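Local coordinates for long form salivary protein D7L1 (Aedes aegypti, PDB 3DYE) that binds and sequesters biogenic amines and leukotrienes of the host in two separate pockets, countering the vertebrate response to mosquito blood feeding, at residues Gln74-Ala79 and Lys125-Gly130; Lys160-Gly165 and Asp183-Glu188; Tyr266-Ser271 and Ser291-Ile296. One frame throughout, in Å; residues are numbered along the deposited sequence.

Contact 1 (Gln74-Ala79 and Lys125-Gly130); sequences QEQFKA and KNLFHG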
loop_
_atom_site.group_PDB
_atom_site.type_symbol
_atom_site.label_atom_id
_atom_site.label_comp_id
_atom_site.label_asym_id
_atom_site.label_seq_id
_atom_site.Cartn_x
_atom_site.Cartn_y
_atom_site.Cartn_z
ATOM N N GLN A 74 -20.560 4.524 -0.387
ATOM C CA GLN A 74 -21.491 3.801 -1.250
ATOM C C GLN A 74 -20.753 2.905 -2.246
ATOM O O GLN A 74 -21.191 1.783 -2.505
ATOM C CB GLN A 74 -22.474 4.750 -1.936
ATOM C CG GLN A 74 -23.331 5.587 -0.959
ATOM C CD GLN A 74 -24.463 4.833 -0.223
ATOM O OE1 GLN A 74 -24.606 3.599 -0.291
ATOM N NE2 GLN A 74 -25.273 5.602 0.497
ATOM N N GLU A 75 -19.621 3.380 -2.773
ATOM C CA GLU A 75 -18.796 2.554 -3.673
ATOM C C GLU A 75 -18.278 1.300 -2.965
ATOM O O GLU A 75 -18.314 0.198 -3.519
ATOM C CB GLU A 75 -17.636 3.361 -4.262
ATOM C CG GLU A 75 -18.031 4.242 -5.442
ATOM C CD GLU A 75 -18.513 3.442 -6.650
ATOM O OE1 GLU A 75 -17.758 2.583 -7.165
ATOM O OE2 GLU A 75 -19.654 3.679 -7.089
ATOM N N GLN A 76 -17.823 1.468 -1.730
ATOM C CA GLN A 76 -17.366 0.342 -0.920
ATOM C C GLN A 76 -18.475 -0.687 -0.661
ATOM O O GLN A 76 -18.249 -1.899 -0.734
ATOM C CB GLN A 76 -16.775 0.850 0.395
ATOM C CG GLN A 76 -15.986 -0.202 1.162
ATOM C CD GLN A 76 -14.649 -0.529 0.509
ATOM O OE1 GLN A 76 -14.232 0.125 -0.453
ATOM N NE2 GLN A 76 -13.963 -1.530 1.048
ATOM N N PHE A 77 -19.678 -0.200 -0.369
ATOM C CA PHE A 77 -20.803 -1.085 -0.086
ATOM C C PHE A 77 -21.244 -1.829 -1.341
ATOM O O PHE A 77 -21.595 -3.012 -1.278
ATOM C CB PHE A 77 -21.961 -0.290 0.523
ATOM C CG PHE A 77 -23.130 -1.138 0.958
ATOM C CD1 PHE A 77 -22.933 -2.355 1.614
ATOM C CD2 PHE A 77 -24.429 -0.698 0.736
ATOM C CE1 PHE A 77 -24.028 -3.134 2.017
ATOM C CE2 PHE A 77 -25.526 -1.466 1.136
ATOM C CZ PHE A 77 -25.323 -2.682 1.777
ATOM N N LYS A 78 -21.224 -1.124 -2.472
ATOM C CA LYS A 78 -21.519 -1.710 -3.781
ATOM C C LYS A 78 -20.595 -2.895 -4.073
ATOM O O LYS A 78 -21.049 -3.952 -4.511
ATOM C CB LYS A 78 -21.402 -0.635 -4.869
ATOM C CG LYS A 78 -21.485 -1.140 -6.298
ATOM C CD LYS A 78 -21.667 0.004 -7.279
ATOM C CE LYS A 78 -21.476 -0.476 -8.711
ATOM N NZ LYS A 78 -22.052 0.468 -9.706
ATOM N N ALA A 79 -19.304 -2.723 -3.787
ATOM C CA ALA A 79 -18.314 -3.773 -4.033
ATOM C C ALA A 79 -18.430 -4.926 -3.035
ATOM O O ALA A 79 -18.125 -6.070 -3.375
ATOM C CB ALA A 79 -16.904 -3.193 -4.010
ATOM N N LYS A 125 -15.948 0.032 10.191
ATOM C CA LYS A 125 -14.997 -1.056 10.423
ATOM C C LYS A 125 -15.311 -2.270 9.547
ATOM O O LYS A 125 -14.424 -2.819 8.892
ATOM C CB LYS A 125 -15.001 -1.439 11.907
ATOM C CG LYS A 125 -13.788 -2.215 12.390
ATOM C CD LYS A 125 -13.814 -2.294 13.907
ATOM C CE LYS A 125 -12.491 -2.757 14.470
ATOM N NZ LYS A 125 -12.346 -4.221 14.415
ATOM N N ASN A 126 -16.578 -2.672 9.518
ATOM C CA ASN A 126 -17.010 -3.794 8.685
ATOM C C ASN A 126 -16.803 -3.527 7.194
ATOM O O ASN A 126 -16.241 -4.362 6.488
ATOM C CB ASN A 126 -18.474 -4.143 8.967
ATOM C CG ASN A 126 -18.679 -4.748 10.347
ATOM O OD1 ASN A 126 -17.728 -4.937 11.107
ATOM N ND2 ASN A 126 -19.934 -5.045 10.683
ATOM N N LEU A 127 -17.237 -2.350 6.739
ATOM C CA LEU A 127 -17.139 -1.959 5.327
ATOM C C LEU A 127 -15.710 -1.869 4.796
ATOM O O LEU A 127 -15.439 -2.232 3.643
ATOM C CB LEU A 127 -17.812 -0.604 5.103
ATOM C CG LEU A 127 -19.265 -0.537 4.657
ATOM C CD1 LEU A 127 -19.622 0.918 4.392
ATOM C CD2 LEU A 127 -19.495 -1.370 3.396
ATOM N N PHE A 128 -14.811 -1.346 5.621
ATOM C CA PHE A 128 -13.455 -1.052 5.172
ATOM C C PHE A 128 -12.420 -2.071 5.645
ATOM O O PHE A 128 -11.232 -1.763 5.797
ATOM C CB PHE A 128 -13.082 0.401 5.511
ATOM C CG PHE A 128 -13.774 1.402 4.630
ATOM C CD1 PHE A 128 -13.273 1.693 3.368
ATOM C CD2 PHE A 128 -14.947 2.026 5.044
ATOM C CE1 PHE A 128 -13.926 2.604 2.521
ATOM C CE2 PHE A 128 -15.602 2.943 4.208
ATOM C CZ PHE A 128 -15.086 3.229 2.948
ATOM N N HIS A 129 -12.893 -3.299 5.834
ATOM C CA HIS A 129 -12.031 -4.464 6.073
ATOM C C HIS A 129 -11.257 -4.372 7.387
ATOM O O HIS A 129 -10.094 -4.785 7.476
ATOM C CB HIS A 129 -11.107 -4.724 4.866
ATOM C CG HIS A 129 -11.839 -4.836 3.562
ATOM N ND1 HIS A 129 -12.821 -5.777 3.341
ATOM C CD2 HIS A 129 -11.716 -4.143 2.403
ATOM C CE1 HIS A 129 -13.288 -5.643 2.112
ATOM N NE2 HIS A 129 -12.636 -4.658 1.520
ATOM N N GLY A 130 -11.925 -3.841 8.407
ATOM C CA GLY A 130 -11.355 -3.775 9.758
ATOM C C GLY A 130 -11.893 -4.834 10.704
ATOM O O GLY A 130 -11.404 -4.971 11.838
#
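One face of the Phe-128 ring carries the side chain of Gln-76: CG stands 3.7 Å above the ring plane, toward the rim, in a CH-pi contact, and the amide beyond it lies stacked, only 16° from parallel with the ring. The imidazole of His-129, with Leu-127 O over the centre of one face, is turned 72° from the same amide. Gln-76 reaches both because its CG is anti to the backbone N (chi1 -167°) and the chain then bends at chi2. From there NE2 donates to Leu-127 O over 3.1 Å, with the acceptor close to the amide plane. NE2 also donates to Phe-4 O, so two backbone carbonyls fix the rotation of the buried amide. Beside it Leu-127 sends CD2 against the backbone of helix 71-79, 3.7 Å from Phe-77 CA, and onto Phe-77 CB. Trp-37, which binds leukotriene E4, touches the Phe-128 ring, and Lys-125 makes a cation-pi contact with the same tryptophan while NZ donates to Gly-130 O. The side chain of Gln-76 thus joins helix 71-79 to the C-terminal end of helix 121-127, where the chain turns into Gly-130, a leukotriene E4-binding residue of the N-terminal lipid pocket.

Contact 2 (Lys160-Gly165 and Asp183-Glu188); sequences KYYPAG and DALFKE
Tyr-162 reaches past Leu-185 to the first turn of helix 184-196, and its side chain can be followed outward. CB sets the direction: with CG anti to the carbonyl carbon (chi1 -55°) the ring projects across to the other segment. Along one side of the ring CD1 and then CE1 run beside Leu-185, Tyr-162 CE1 coming within 3.6 Å of Leu-185 CD2. CZ lies near both CG and CD2 of the same leucine. At the tip OH is set against the backbone, 3.2 Å from Phe-186 CA, and it also meets the Phe-186 ring at its edge, 3.6 Å from Phe-186 CD1. A water 2.7 Å from Tyr-162 OH lies in the plane of the tyrosine ring and makes a weak bond to Asp-183 OD2. Asp-183 is the N-cap of the helix: OD2 takes the N-H of Phe-186 from above the carboxylate plane, at an N-H...O angle of 154°. This junction belongs to the C-terminal odorant-binding-protein-like domain, where it joins the end of helix 153-161 to the start of helix 184-196 beside the noradrenaline pocket; His-189, a noradrenaline-binding residue, meets the Tyr-162 ring edge-to-face. The other methyl of the leucine turns to the neighbouring tyrosine: Leu-185 CD1 lies at the edge of the Tyr-161 ring, 3.7 Å from Tyr-161 CD1, and also touches Tyr-161 O. Tyr-161 is sandwiched: Glu-188 C lies over one face toward the rim, and Lys-160 CG over the opposite face. The Glu-188 carboxylate stands 80° from the ring plane, with OE1 near Tyr-161 CE1. At the end of Tyr-161, OH is linked to Glu-188 O through a second water, which donates to that carbonyl over 2.9 Å.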
loop_
_atom_site.group_PDB
_atom_site.type_symbol
_atom_site.label_atom_id
_atom_site.label_comp_id
_atom_site.label_asym_id
_atom_site.label_seq_id
_atom_site.Cartn_x
_atom_site.Cartn_y
_atom_site.Cartn_z
ATOM N N LYS A 160 1.527 -16.102 -9.311
ATOM C CA LYS A 160 0.437 -15.854 -10.229
ATOM C C LYS A 160 0.877 -16.061 -11.687
ATOM O O LYS A 160 0.149 -16.663 -12.479
ATOM C CB LYS A 160 -0.109 -14.438 -10.001
ATOM C CG LYS A 160 -1.296 -14.069 -10.863
ATOM C CD LYS A 160 -1.857 -12.708 -10.488
ATOM C CE LYS A 160 -2.966 -12.326 -11.460
ATOM N NZ LYS A 160 -3.578 -11.016 -11.098
ATOM N N TYR A 161 2.075 -15.584 -12.024
ATOM C CA TYR A 161 2.512 -15.554 -13.424
ATOM C C TYR A 161 3.521 -16.625 -13.808
ATOM O O TYR A 161 3.622 -16.999 -14.979
ATOM C CB TYR A 161 3.022 -14.158 -13.786
ATOM C CG TYR A 161 1.919 -13.133 -13.718
ATOM C CD1 TYR A 161 0.996 -13.011 -14.755
ATOM C CD2 TYR A 161 1.780 -12.307 -12.606
ATOM C CE1 TYR A 161 -0.036 -12.084 -14.693
ATOM C CE2 TYR A 161 0.751 -11.371 -12.532
ATOM C CZ TYR A 161 -0.153 -11.268 -13.584
ATOM O OH TYR A 161 -1.171 -10.348 -13.518
ATOM N N TYR A 162 4.255 -17.118 -12.817
ATOM C CA TYR A 162 5.209 -18.200 -13.014
ATOM C C TYR A 162 4.946 -19.273 -11.953
ATOM O O TYR A 162 5.743 -19.448 -11.032
ATOM C CB TYR A 162 6.638 -17.655 -12.939
ATOM C CG TYR A 162 6.875 -16.529 -13.918
ATOM C CD1 TYR A 162 7.361 -16.787 -15.201
ATOM C CD2 TYR A 162 6.592 -15.205 -13.569
ATOM C CE1 TYR A 162 7.571 -15.752 -16.106
ATOM C CE2 TYR A 162 6.795 -14.165 -14.473
ATOM C CZ TYR A 162 7.281 -14.452 -15.734
ATOM O OH TYR A 162 7.480 -13.432 -16.626
ATOM N N PRO A 163 3.815 -19.988 -12.081
ATOM C CA PRO A 163 3.334 -20.872 -11.018
ATOM C C PRO A 163 4.250 -22.057 -10.752
ATOM O O PRO A 163 4.839 -22.620 -11.677
ATOM C CB PRO A 163 1.981 -21.365 -11.546
ATOM C CG PRO A 163 1.637 -20.468 -12.686
ATOM C CD PRO A 163 2.925 -20.015 -13.255
ATOM N N ALA A 164 4.366 -22.425 -9.480
ATOM C CA ALA A 164 5.096 -23.625 -9.095
ATOM C C ALA A 164 4.501 -24.850 -9.791
ATOM O O ALA A 164 3.280 -24.952 -9.965
ATOM C CB ALA A 164 5.075 -23.790 -7.576
ATOM N N GLY A 165 5.375 -25.761 -10.211
ATOM C CA GLY A 165 4.964 -26.974 -10.914
ATOM C C GLY A 165 4.801 -26.793 -12.416
ATOM O O GLY A 165 4.623 -27.770 -13.142
ATOM N N ASP A 183 8.686 -10.273 -22.948
ATOM C CA ASP A 183 7.454 -10.917 -23.382
ATOM C C ASP A 183 6.240 -10.372 -22.625
ATOM O O ASP A 183 6.386 -9.799 -21.538
ATOM C CB ASP A 183 7.579 -12.426 -23.173
ATOM C CG ASP A 183 7.773 -12.782 -21.713
ATOM O OD1 ASP A 183 8.911 -12.731 -21.212
ATOM O OD2 ASP A 183 6.770 -13.087 -21.050
ATOM N N ALA A 184 5.048 -10.574 -23.195
ATOM C CA ALA A 184 3.786 -10.134 -22.577
ATOM C C ALA A 184 3.631 -10.592 -21.126
ATOM O O ALA A 184 3.229 -9.808 -20.260
ATOM C CB ALA A 184 2.585 -10.592 -23.412
ATOM N N LEU A 185 3.956 -11.856 -20.865
ATOM C CA LEU A 185 3.817 -12.415 -19.519
ATOM C C LEU A 185 4.665 -11.640 -18.511
ATOM O O LEU A 185 4.185 -11.267 -17.438
ATOM C CB LEU A 185 4.177 -13.905 -19.500
ATOM C CG LEU A 185 4.204 -14.601 -18.134
ATOM C CD1 LEU A 185 2.821 -14.644 -17.512
ATOM C CD2 LEU A 185 4.752 -16.003 -18.318
ATOM N N PHE A 186 5.917 -11.372 -18.871
ATOM C CA PHE A 186 6.791 -10.607 -17.985
ATOM C C PHE A 186 6.297 -9.182 -17.769
ATOM O O PHE A 186 6.407 -8.650 -16.668
ATOM C CB PHE A 186 8.236 -10.582 -18.480
ATOM C CG PHE A 186 9.179 -9.896 -17.526
ATOM C CD1 PHE A 186 9.511 -10.493 -16.315
ATOM C CD2 PHE A 186 9.734 -8.652 -17.839
ATOM C CE1 PHE A 186 10.388 -9.864 -15.417
ATOM C CE2 PHE A 186 10.611 -8.016 -16.963
ATOM C CZ PHE A 186 10.940 -8.622 -15.742
ATOM N N LYS A 187 5.754 -8.564 -18.820
ATOM C CA LYS A 187 5.215 -7.211 -18.691
ATOM C C LYS A 187 4.032 -7.187 -17.716
ATOM O O LYS A 187 3.897 -6.259 -16.918
ATOM C CB LYS A 187 4.828 -6.641 -20.064
ATOM C CG LYS A 187 6.042 -6.358 -20.975
ATOM C CD LYS A 187 5.651 -5.797 -22.343
ATOM C CE LYS A 187 6.889 -5.612 -23.225
ATOM N NZ LYS A 187 6.561 -5.077 -24.588
ATOM N N GLU A 188 3.200 -8.227 -17.772
ATOM C CA GLU A 188 2.066 -8.390 -16.858
ATOM C C GLU A 188 2.538 -8.594 -15.434
ATOM O O GLU A 188 1.998 -7.998 -14.507
ATOM C CB GLU A 188 1.203 -9.584 -17.272
ATOM C CG GLU A 188 0.484 -9.413 -18.605
ATOM C CD GLU A 188 -0.577 -10.477 -18.840
ATOM O OE1 GLU A 188 -1.258 -10.853 -17.861
ATOM O OE2 GLU A 188 -0.736 -10.926 -20.000
HETATM O O HOH W 1 -0.686 -7.368 -13.765
HETATM O O HOH W 2 8.203 -14.189 -19.068
#

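Contact 3 (Tyr266-Ser271 and Ser291-Ile296); sequences YREVRS and SQVMEI. With LNR (L-norepinephrine), chain F.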
loop_
_atom_site.group_PDB
_atom_site.type_symbol
_atom_site.label_atom_id
_atom_site.label_comp_id
_atom_site.label_asym_id
_atom_site.label_seq_id
_atom_site.Cartn_x
_atom_site.Cartn_y
_atom_site.Cartn_z
ATOM N N TYR A 266 15.044 -4.420 -0.408
ATOM C CA TYR A 266 14.544 -4.092 0.929
ATOM C C TYR A 266 13.021 -3.982 0.913
ATOM O O TYR A 266 12.357 -4.453 1.834
ATOM C CB TYR A 266 15.174 -2.797 1.463
ATOM C CG TYR A 266 14.931 -2.510 2.945
ATOM C CD1 TYR A 266 14.866 -3.541 3.889
ATOM C CD2 TYR A 266 14.801 -1.194 3.407
ATOM C CE1 TYR A 266 14.667 -3.266 5.260
ATOM C CE2 TYR A 266 14.609 -0.908 4.775
ATOM C CZ TYR A 266 14.537 -1.947 5.690
ATOM O OH TYR A 266 14.339 -1.656 7.027
ATOM N N ARG A 267 12.472 -3.378 -0.141
ATOM C CA ARG A 267 11.012 -3.276 -0.269
ATOM C C ARG A 267 10.381 -4.670 -0.274
ATOM O O ARG A 267 9.360 -4.895 0.381
ATOM C CB ARG A 267 10.608 -2.487 -1.523
ATOM C CG ARG A 267 9.084 -2.263 -1.669
ATOM C CD ARG A 267 8.442 -1.720 -0.380
ATOM N NE ARG A 267 7.006 -1.468 -0.509
ATOM C CZ ARG A 267 6.479 -0.348 -1.001
ATOM N NH1 ARG A 267 7.269 0.637 -1.415
ATOM N NH2 ARG A 267 5.159 -0.203 -1.069
ATOM N N GLU A 268 10.985 -5.595 -1.021
ATOM C CA GLU A 268 10.502 -6.985 -1.044
ATOM C C GLU A 268 10.377 -7.557 0.370
ATOM O O GLU A 268 9.345 -8.131 0.720
ATOM C CB GLU A 268 11.410 -7.873 -1.894
ATOM C CG GLU A 268 10.834 -9.274 -2.122
ATOM C CD GLU A 268 11.792 -10.233 -2.804
ATOM O OE1 GLU A 268 12.899 -9.820 -3.204
ATOM O OE2 GLU A 268 11.428 -11.421 -2.944
ATOM N N VAL A 269 11.429 -7.392 1.173
ATOM C CA VAL A 269 11.435 -7.847 2.565
ATOM C C VAL A 269 10.306 -7.206 3.376
ATOM O O VAL A 269 9.583 -7.897 4.103
ATOM C CB VAL A 269 12.813 -7.599 3.242
ATOM C CG1 VAL A 269 12.748 -7.865 4.744
ATOM C CG2 VAL A 269 13.897 -8.476 2.577
ATOM N N ARG A 270 10.142 -5.893 3.233
ATOM C CA ARG A 270 9.127 -5.163 3.999
ATOM C C ARG A 270 7.706 -5.440 3.497
ATOM O O ARG A 270 6.740 -5.331 4.259
ATOM C CB ARG A 270 9.441 -3.657 4.030
ATOM C CG ARG A 270 10.745 -3.350 4.770
ATOM C CD ARG A 270 11.044 -1.858 4.881
ATOM N NE ARG A 270 11.495 -1.310 3.603
ATOM C CZ ARG A 270 10.727 -0.588 2.793
ATOM N NH1 ARG A 270 9.486 -0.285 3.144
ATOM N NH2 ARG A 270 11.214 -0.130 1.654
ATOM N N SER A 271 7.581 -5.817 2.225
ATOM C CA SER A 271 6.278 -6.159 1.652
ATOM C C SER A 271 5.718 -7.448 2.262
ATOM O O SER A 271 4.517 -7.716 2.162
ATOM C CB SER A 271 6.362 -6.289 0.124
ATOM O OG SER A 271 6.837 -7.562 -0.282
ATOM N N SER A 291 21.046 -11.431 3.003
ATOM C CA SER A 291 20.834 -12.808 3.446
ATOM C C SER A 291 19.415 -13.295 3.150
ATOM O O SER A 291 19.228 -14.368 2.570
ATOM C CB SER A 291 21.138 -12.931 4.944
ATOM O OG SER A 291 20.968 -14.263 5.404
ATOM N N GLN A 292 18.428 -12.492 3.544
ATOM C CA GLN A 292 17.013 -12.838 3.389
ATOM C C GLN A 292 16.615 -13.022 1.925
ATOM O O GLN A 292 15.949 -13.997 1.575
ATOM C CB GLN A 292 16.121 -11.773 4.038
ATOM C CG GLN A 292 16.363 -11.568 5.526
ATOM C CD GLN A 292 15.587 -10.391 6.083
ATOM O OE1 GLN A 292 14.367 -10.454 6.242
ATOM N NE2 GLN A 292 16.295 -9.310 6.392
ATOM N N VAL A 293 17.032 -12.082 1.081
ATOM C CA VAL A 293 16.666 -12.089 -0.337
ATOM C C VAL A 293 17.308 -13.272 -1.072
ATOM O O VAL A 293 16.677 -13.879 -1.939
ATOM C CB VAL A 293 16.985 -10.728 -1.018
ATOM C CG1 VAL A 293 16.793 -10.796 -2.528
ATOM C CG2 VAL A 293 16.103 -9.631 -0.435
ATOM N N MET A 294 18.545 -13.606 -0.705
ATOM C CA MET A 294 19.227 -14.780 -1.255
ATOM C C MET A 294 18.518 -16.078 -0.869
ATOM O O MET A 294 18.477 -17.027 -1.657
ATOM C CB MET A 294 20.689 -14.825 -0.806
ATOM C CG MET A 294 21.612 -13.907 -1.596
ATOM S SD MET A 294 23.348 -14.083 -1.133
ATOM C CE MET A 294 23.726 -15.716 -1.778
ATOM N N GLU A 295 17.965 -16.113 0.342
ATOM C CA GLU A 295 17.191 -17.259 0.819
ATOM C C GLU A 295 15.902 -17.417 0.012
ATOM O O GLU A 295 15.507 -18.534 -0.322
ATOM C CB GLU A 295 16.885 -17.117 2.314
ATOM C CG GLU A 295 16.469 -18.414 3.009
ATOM C CD GLU A 295 16.231 -18.246 4.507
ATOM O OE1 GLU A 295 16.319 -17.105 5.018
ATOM O OE2 GLU A 295 15.954 -19.265 5.179
ATOM N N ILE A 296 15.259 -16.294 -0.307
ATOM C CA ILE A 296 14.063 -16.297 -1.156
ATOM C C ILE A 296 14.413 -16.734 -2.587
ATOM O O ILE A 296 13.650 -17.475 -3.217
ATOM C CB ILE A 296 13.337 -14.919 -1.160
ATOM C CG1 ILE A 296 12.982 -14.493 0.272
ATOM C CG2 ILE A 296 12.071 -14.983 -2.019
ATOM C CD1 ILE A 296 12.730 -12.996 0.446
HETATM O OAC LNR F . 9.689 -11.020 -9.441
HETATM C CAJ LNR F . 10.646 -10.054 -9.450
HETATM C CAG LNR F . 11.667 -10.053 -8.502
HETATM C CAI LNR F . 10.638 -9.050 -10.400
HETATM O OAB LNR F . 9.678 -8.988 -11.363
HETATM C CAE LNR F . 11.640 -8.089 -10.365
HETATM C CAF LNR F . 12.569 -8.125 -9.468
HETATM C CAK LNR F . 12.623 -9.038 -8.553
HETATM C CAL LNR F . 13.737 -8.964 -7.576
HETATM O OAD LNR F . 14.933 -9.382 -8.230
HETATM C CAH LNR F . 13.496 -9.820 -6.335
HETATM N NAA LNR F . 14.391 -9.405 -5.269
#
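Glu-268 presents its carboxylate to helix 286-300 and to the bound L-norepinephrine, and both oxygens are gripped. OE1 accepts from the amine NAA of the ligand over 2.6 Å, and ligand CAH follows close behind. OE2 forms a salt bridge with Arg-176, itself a noradrenaline-binding residue. The charged ammonium and guanidinium probably keep the carboxylate ionised, although it is buried. CG is anti to the backbone N (chi1 -171°) and the chain runs extended from there, which carries the acid out from helix 257-271 toward both the ligand and the neighbouring helix. Its apolar neighbours come from that helix: Ile-296 meets the acid from the opposite direction, CG2 lying 3.7 Å from Glu-268 OE2, while Val-293 places CG1 near both OE1 and ligand NAA, 3.9 Å from the latter. A valine branch thus packs beside the charged pair. At the next residue the contact turns apolar: Val-269 CG2 meets Val-293 CG2 at 3.9 Å. The other branch of Val-269, CG1, faces the amide of Gln-292, which crosses it at about a right angle, Gln-292 OE1 coming to 3.4 Å. The NE2 of that glutamine is used within its own helix, donating to Ala-288 O. The short helical segments cross steeply, at 77°, with their axes 10.0 Å apart at closest approach, and the CA atoms of Val-269 and Val-293 are the closest pair across the two segments, 7.3 Å apart. Across this crossing the two helices help line the biogenic-amine pocket of the C-terminal odorant-binding-protein-like domain, Glu-268 supplying an acid that accepts from the ligand's amine.

In the fold
The three contacts follow one another along the chain and divide between the two pockets. Contact 1 belongs with the lipid site of the N-terminal half; contacts 2 and 3 flank the biogenic-amine site of the C-terminal half. The centres of contacts 1 and 3 are about 32 Å apart, on opposite sides of the chain's centre, and those of contacts 1 and 2 about 31 Å, consistent with lipids and amines binding independently. Contacts 2 and 3 do not touch, their nearest atoms being about 11 Å apart, yet the same norepinephrine lies between them: its amine meets Glu-268 in contact 3, while Phe-186 of contact 2 comes within about 4 Å of the ligand.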